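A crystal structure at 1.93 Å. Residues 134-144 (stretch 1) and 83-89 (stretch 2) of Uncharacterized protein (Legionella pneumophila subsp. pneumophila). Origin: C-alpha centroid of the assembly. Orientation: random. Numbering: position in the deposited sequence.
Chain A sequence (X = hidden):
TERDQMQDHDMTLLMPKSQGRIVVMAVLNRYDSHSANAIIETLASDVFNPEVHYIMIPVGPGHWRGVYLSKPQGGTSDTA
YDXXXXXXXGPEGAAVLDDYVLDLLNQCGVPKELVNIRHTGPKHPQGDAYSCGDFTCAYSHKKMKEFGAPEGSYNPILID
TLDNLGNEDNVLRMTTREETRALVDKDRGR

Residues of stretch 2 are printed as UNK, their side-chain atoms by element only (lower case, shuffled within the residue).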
ATOM      1  N   ASP A 134       2.424   0.613 -10.105  1.00 26.80           N
ATOM      2  CA  ASP A 134       1.098   0.677 -10.664  1.00 27.93           C
ATOM      3  C   ASP A 134       0.151  -0.276  -9.954  1.00 25.63           C
ATOM      4  O   ASP A 134      -0.975   0.092  -9.570  1.00 25.19           O
ATOM      5  CB  ASP A 134       1.149   0.322 -12.174  1.00 28.45           C
ATOM      6  CG  ASP A 134       2.183   1.165 -12.944  1.00 30.85           C
ATOM      7  OD1 ASP A 134       3.430   0.981 -12.768  1.00 30.51           O
ATOM      8  OD2 ASP A 134       1.726   2.010 -13.748  1.00 34.25           O
ATOM      9  N   PHE A 135       0.575  -1.518  -9.843  1.00 24.64           N
ATOM     10  CA  PHE A 135      -0.187  -2.505  -9.078  1.00 24.96           C
ATOM     11  C   PHE A 135      -0.429  -2.056  -7.646  1.00 23.83           C
ATOM     12  O   PHE A 135      -1.547  -2.183  -7.148  1.00 24.38           O
ATOM     13  CB  PHE A 135       0.507  -3.886  -9.072  1.00 25.62           C
ATOM     14  CG  PHE A 135       0.251  -4.726 -10.321  1.00 25.38           C
ATOM     15  CD1 PHE A 135      -0.797  -5.606 -10.361  1.00 25.77           C
ATOM     16  CD2 PHE A 135       1.089  -4.652 -11.432  1.00 26.25           C
ATOM     17  CE1 PHE A 135      -1.050  -6.366 -11.492  1.00 25.98           C
ATOM     18  CE2 PHE A 135       0.859  -5.406 -12.568  1.00 25.71           C
ATOM     19  CZ  PHE A 135      -0.215  -6.266 -12.597  1.00 27.09           C
ATOM     20  N   THR A 136       0.605  -1.559  -6.966  1.00 22.20           N
ATOM     21  CA  THR A 136       0.462  -1.206  -5.573  1.00 21.78           C
ATOM     22  C   THR A 136      -0.492   0.004  -5.404  1.00 23.59           C
ATOM     23  O   THR A 136      -1.331   0.026  -4.482  1.00 22.77           O
ATOM     24  CB  THR A 136       1.879  -0.985  -4.937  1.00 22.33           C
ATOM     25  OG1 THR A 136       2.557  -2.250  -4.889  1.00 22.01           O
ATOM     26  CG2 THR A 136       1.737  -0.430  -3.567  1.00 21.58           C
ATOM     27  N   CYS A 137      -0.414   0.980  -6.310  1.00 24.76           N
ATOM     28  CA  CYS A 137      -1.287   2.142  -6.272  1.00 25.53           C
ATOM     29  C   CYS A 137      -2.719   1.754  -6.503  1.00 25.79           C
ATOM     30  O   CYS A 137      -3.651   2.134  -5.732  1.00 25.29           O
ATOM     31  CB  CYS A 137      -0.877   3.187  -7.306  1.00 29.96           C
ATOM     32  SG  CYS A 137       0.499   4.207  -6.786  1.00 35.61           S
ATOM     33  N   ALA A 138      -2.926   0.914  -7.519  1.00 25.86           N
ATOM     34  CA  ALA A 138      -4.274   0.497  -7.853  1.00 25.00           C
ATOM     35  C   ALA A 138      -4.853  -0.405  -6.770  1.00 25.04           C
ATOM     36  O   ALA A 138      -6.030  -0.301  -6.410  1.00 24.02           O
ATOM     37  CB  ALA A 138      -4.308  -0.204  -9.190  1.00 27.46           C
ATOM     38  N   TYR A 139      -4.042  -1.315  -6.259  1.00 23.97           N
ATOM     39  CA  TYR A 139      -4.503  -2.179  -5.156  1.00 23.70           C
ATOM     40  C   TYR A 139      -4.885  -1.368  -3.889  1.00 23.32           C
ATOM     41  O   TYR A 139      -5.871  -1.718  -3.184  1.00 22.17           O
ATOM     42  CB  TYR A 139      -3.502  -3.312  -4.891  1.00 22.20           C
ATOM     43  CG  TYR A 139      -4.009  -4.425  -3.973  1.00 23.84           C
ATOM     44  CD1 TYR A 139      -4.748  -5.456  -4.466  1.00 24.87           C
ATOM     45  CD2 TYR A 139      -3.726  -4.412  -2.593  1.00 23.52           C
ATOM     46  CE1 TYR A 139      -5.262  -6.448  -3.656  1.00 27.10           C
ATOM     47  CE2 TYR A 139      -4.191  -5.420  -1.758  1.00 24.37           C
ATOM     48  CZ  TYR A 139      -4.972  -6.442  -2.301  1.00 25.66           C
ATOM     49  OH  TYR A 139      -5.455  -7.467  -1.547  1.00 25.70           O
ATOM     50  N   SER A 140      -4.113  -0.301  -3.631  1.00 22.91           N
ATOM     51  CA  SER A 140      -4.378   0.575  -2.537  1.00 22.59           C
ATOM     52  C   SER A 140      -5.749   1.295  -2.693  1.00 23.58           C
ATOM     53  O   SER A 140      -6.496   1.523  -1.727  1.00 24.28           O
ATOM     54  CB  SER A 140      -3.228   1.580  -2.378  1.00 23.29           C
ATOM     55  OG  SER A 140      -2.015   0.913  -2.021  1.00 21.20           O
ATOM     56  N   HIS A 141      -6.054   1.722  -3.901  1.00 24.82           N
ATOM     57  CA  HIS A 141      -7.384   2.229  -4.211  1.00 25.02           C
ATOM     58  C   HIS A 141      -8.463   1.148  -3.972  1.00 25.37           C
ATOM     59  O   HIS A 141      -9.491   1.415  -3.379  1.00 27.03           O
ATOM     60  CB  HIS A 141      -7.408   2.755  -5.640  1.00 26.21           C
ATOM     61  CG  HIS A 141      -6.764   4.094  -5.792  1.00 28.08           C
ATOM     62  ND1 HIS A 141      -7.429   5.268  -5.520  1.00 30.97           N
ATOM     63  CD2 HIS A 141      -5.505   4.449  -6.112  1.00 28.42           C
ATOM     64  CE1 HIS A 141      -6.615   6.290  -5.699  1.00 31.62           C
ATOM     65  NE2 HIS A 141      -5.442   5.820  -6.060  1.00 30.52           N
ATOM     66  N   LYS A 142      -8.220  -0.077  -4.419  1.00 26.04           N
ATOM     67  CA  LYS A 142      -9.144  -1.151  -4.169  1.00 27.51           C
ATOM     68  C   LYS A 142      -9.387  -1.325  -2.670  1.00 28.46           C
ATOM     69  O   LYS A 142     -10.550  -1.496  -2.236  1.00 25.19           O
ATOM     70  CB  LYS A 142      -8.605  -2.443  -4.744  1.00 30.80           C
ATOM     71  CG  LYS A 142      -9.483  -3.647  -4.414  1.00 33.87           C
ATOM     72  CD  LYS A 142      -8.877  -4.957  -4.883  1.00 39.19           C
ATOM     73  CE  LYS A 142      -9.997  -6.000  -4.940  1.00 44.23           C
ATOM     74  NZ  LYS A 142      -9.475  -7.339  -5.284  1.00 47.49           N
ATOM     75  N   LYS A 143      -8.308  -1.276  -1.873  1.00 25.32           N
ATOM     76  CA  LYS A 143      -8.485  -1.382  -0.423  1.00 25.20           C
ATOM     77  C   LYS A 143      -9.258  -0.207   0.180  1.00 24.39           C
ATOM     78  O   LYS A 143     -10.042  -0.374   1.122  1.00 23.57           O
ATOM     79  CB  LYS A 143      -7.146  -1.573   0.318  1.00 25.18           C
ATOM     80  CG  LYS A 143      -6.383  -2.808  -0.032  1.00 26.65           C
ATOM     81  CD  LYS A 143      -7.066  -4.130   0.125  1.00 28.91           C
ATOM     82  CE  LYS A 143      -7.544  -4.433   1.512  1.00 32.13           C
ATOM     83  NZ  LYS A 143      -7.863  -5.911   1.591  1.00 35.89           N
ATOM     84  N   MET A 144      -9.024   0.977  -0.362  1.00 23.71           N
ATOM     85  CA  MET A 144      -9.704   2.167   0.049  1.00 26.70           C
ATOM     86  C   MET A 144     -11.213   1.965  -0.038  1.00 28.85           C
ATOM     87  O   MET A 144     -11.956   2.204   0.937  1.00 27.67           O
ATOM     88  CB  MET A 144      -9.256   3.329  -0.834  1.00 28.12           C
ATOM     89  CG  MET A 144      -9.525   4.668  -0.268  1.00 31.64           C
ATOM     90  SD  MET A 144      -8.431   5.087   1.124  1.00 33.53           S
ATOM     91  CE  MET A 144      -9.278   6.622   1.465  1.00 34.63           C
ATOM     92  N   UNK A  83      -2.607  -7.573   9.448  1.00 21.48           N
ATOM     93  CA  UNK A  83      -1.617  -6.949   8.643  1.00 21.21           C
ATOM     94  C   UNK A  83      -1.512  -7.673   7.272  1.00 20.92           C
ATOM     95  O   UNK A  83      -1.025  -8.822   7.191  1.00 21.37           O
ATOM     96  c   UNK A  83       0.872  -6.428   8.751  1.00 28.14           C
ATOM     97  c   UNK A  83       0.673  -4.909   8.717  1.00 30.37           C
ATOM     98  c   UNK A  83      -0.309  -7.058   9.396  1.00 24.88           C
ATOM     99  c   UNK A  83       2.159  -6.874   9.454  1.00 32.47           C
ATOM    100  N   UNK A  84      -2.015  -7.054   6.233  1.00 18.82           N
ATOM    101  CA  UNK A  84      -1.933  -7.637   4.888  1.00 21.05           C
ATOM    102  C   UNK A  84      -0.711  -7.088   4.174  1.00 20.77           C
ATOM    103  O   UNK A  84      -0.524  -5.862   4.103  1.00 21.20           O
ATOM    104  c   UNK A  84      -4.282  -7.425   1.749  1.00 26.41           C
ATOM    105  c   UNK A  84      -3.061  -7.722   2.625  1.00 23.37           C
ATOM    106  o   UNK A  84      -4.177  -7.630   0.504  1.00 25.28           O
ATOM    107  c   UNK A  84      -3.179  -7.306   4.073  1.00 20.51           C
ATOM    108  o   UNK A  84      -5.312  -6.933   2.281  1.00 26.03           O
ATOM    109  N   UNK A  85       0.119  -7.981   3.671  1.00 20.09           N
ATOM    110  CA  UNK A  85       1.311  -7.641   2.928  1.00 20.52           C
ATOM    111  C   UNK A  85       1.173  -8.048   1.487  1.00 20.44           C
ATOM    112  O   UNK A  85       1.104  -9.233   1.189  1.00 21.21           O
ATOM    113  c   UNK A  85       2.860  -6.600   5.355  1.00 27.27           C
ATOM    114  c   UNK A  85       2.520  -8.332   3.572  1.00 23.36           C
ATOM    115  c   UNK A  85       2.749  -8.069   5.067  1.00 25.49           C
ATOM    116  c   UNK A  85       3.976  -8.819   5.643  1.00 25.89           C
ATOM    117  N   UNK A  86       1.038  -7.060   0.590  1.00 20.58           N
ATOM    118  CA  UNK A  86       0.694  -7.255  -0.834  1.00 20.98           C
ATOM    119  C   UNK A  86       1.942  -7.106  -1.704  1.00 20.60           C
ATOM    120  O   UNK A  86       2.639  -6.111  -1.631  1.00 19.24           O
ATOM    121  c   UNK A  86      -0.601  -6.160  -2.742  1.00 21.56           C
ATOM    122  c   UNK A  86      -0.243  -5.065  -4.845  1.00 23.29           C
ATOM    123  c   UNK A  86      -1.084  -5.986  -5.464  1.00 23.06           C
ATOM    124  c   UNK A  86      -1.409  -7.083  -3.368  1.00 21.86           C
ATOM    125  c   UNK A  86       0.001  -5.160  -3.502  1.00 22.29           C
ATOM    126  c   UNK A  86      -1.645  -7.000  -4.731  1.00 23.05           C
ATOM    127  c   UNK A  86      -0.363  -6.230  -1.268  1.00 21.18           C
ATOM    128  N   UNK A  87       2.211  -8.114  -2.511  1.00 21.19           N
ATOM    129  CA  UNK A  87       3.279  -8.030  -3.479  1.00 23.09           C
ATOM    130  C   UNK A  87       2.682  -8.202  -4.894  1.00 22.66           C
ATOM    131  O   UNK A  87       2.014  -9.210  -5.181  1.00 22.59           O
ATOM    132  c   UNK A  87       4.268  -9.134  -3.157  1.00 23.77           C
ATOM    133  c   UNK A  87       5.508  -9.088  -4.013  1.00 25.26           C
ATOM    134  o   UNK A  87       6.590  -9.432  -3.491  1.00 28.64           O
ATOM    135  o   UNK A  87       5.419  -8.755  -5.208  1.00 26.03           O
ATOM    136  N   UNK A  88       2.892  -7.209  -5.789  1.00 23.19           N
ATOM    137  CA  UNK A  88       2.394  -7.293  -7.160  1.00 25.11           C
ATOM    138  C   UNK A  88       2.728  -8.617  -7.876  1.00 26.45           C
ATOM    139  O   UNK A  88       1.980  -9.028  -8.781  1.00 29.15           O
ATOM    140  c   UNK A  88       3.550  -5.932  -5.537  1.00 23.30           C
ATOM    141  c   UNK A  88       3.248  -5.130  -6.747  1.00 23.87           C
ATOM    142  c   UNK A  88       3.099  -6.126  -7.840  1.00 24.57           C
ATOM    143  N   UNK A  89       3.797  -9.290  -7.489  1.00 27.46           N
ATOM    144  CA  UNK A  89       4.211 -10.535  -8.217  1.00 30.63           C
ATOM    145  C   UNK A  89       3.416 -11.727  -7.744  1.00 33.49           C
ATOM    146  O   UNK A  89       3.300 -12.717  -8.455  1.00 30.21           O
ATOM    147  c   UNK A  89       7.940 -10.658  -9.146  1.00 35.89           C
ATOM    148  c   UNK A  89       5.691 -10.879  -8.044  1.00 32.26           C
ATOM    149  c   UNK A  89       8.544  -8.779 -10.500  1.00 34.62           C
ATOM    150  o   UNK A  89       9.478  -8.102 -11.263  1.00 35.43           O
ATOM    151  c   UNK A  89       8.875  -9.986  -9.928  1.00 36.45           C
ATOM    152  c   UNK A  89       6.349  -8.939  -9.533  1.00 30.32           C
ATOM    153  c   UNK A  89       6.666 -10.146  -8.940  1.00 32.37           C
ATOM    154  c   UNK A  89       7.295  -8.230 -10.272  1.00 32.45           C
TER

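Position 83 carries four side-chain carbons, forked at the second, and lies out of reach of the helix. An unbranched first carbon followed by a fork ending in two methyls identifies Leu83, a strand residue that makes no contact with residues 134-144.

At position 84 the side chain has three carbons, the third bearing two oxygens, and its CA-to-CB bond points toward the helix. One oxygen lies 2.8 Å from NZ of Lys143; the other lies 2.4 Å from OH of Tyr139, at the edge of the tyrosine ring. A carboxylate at the end of a two-methylene arm is that of Glu84, extended with chi1 and chi2 both t. OE1 accepts a hydrogen bond from Lys143 NZ within a salt bridge, and OE2 accepts a very short one from the tyrosine hydroxyl.

Position 85 again shows four carbons forked at the second, with no contact to the helix. This is Leu85, out of reach as the strand alternates its sides.

Position 86 has one carbon leading to a ring of six carbons, with no heteroatom. The ring lies over one face of Tyr139 and presents its edge to OG1 of Thr136. A bare six-membered ring makes it Phe86, whose ring forms an offset stack with that of Tyr139: the centroids are 3.8 Å apart and the planes only 4° from parallel. Phe86 CE1 lies 3.5 Å from Tyr139 CD1, and Tyr139 CB sits over the phenylalanine face in a CH-pi contact.

At position 87 two carbons are present, the second carrying two oxygens, and CB points away from the helix. The short carboxylate is Asp87, whose OD1 accepts a hydrogen bond from the backbone N of position 89 at 2.8 Å.

Position 88 has three carbons that close a ring onto the backbone nitrogen; its CB lies 3.6 Å from CB of Phe135, and another ring carbon lies 3.5 Å from OG1 of Thr136. Only proline closes such a ring: this is Pro88, and the carbon near the threonine oxygen is CG.

Position 89 bears one carbon and a six-carbon ring with a single oxygen, hence Tyr89. It is exposed, and its side chain stays clear of the helix.

The contact follows from two matching periodicities. Alternate positions 84, 86 and 88 face the helix, where Phe135, Tyr139 and Lys143 recur every four residues. The helix and strand 83-86 run roughly antiparallel, at 147°, and with the loop that follows the strand they pair Pro88 with Phe135, Phe86 with Tyr139 and Glu84 with Lys143. Tyr139 joins the apolar and charged parts, stacking its ring on Phe86 while its hydroxyl reaches Glu84.

Stretch 2 83-89: LELFDPY
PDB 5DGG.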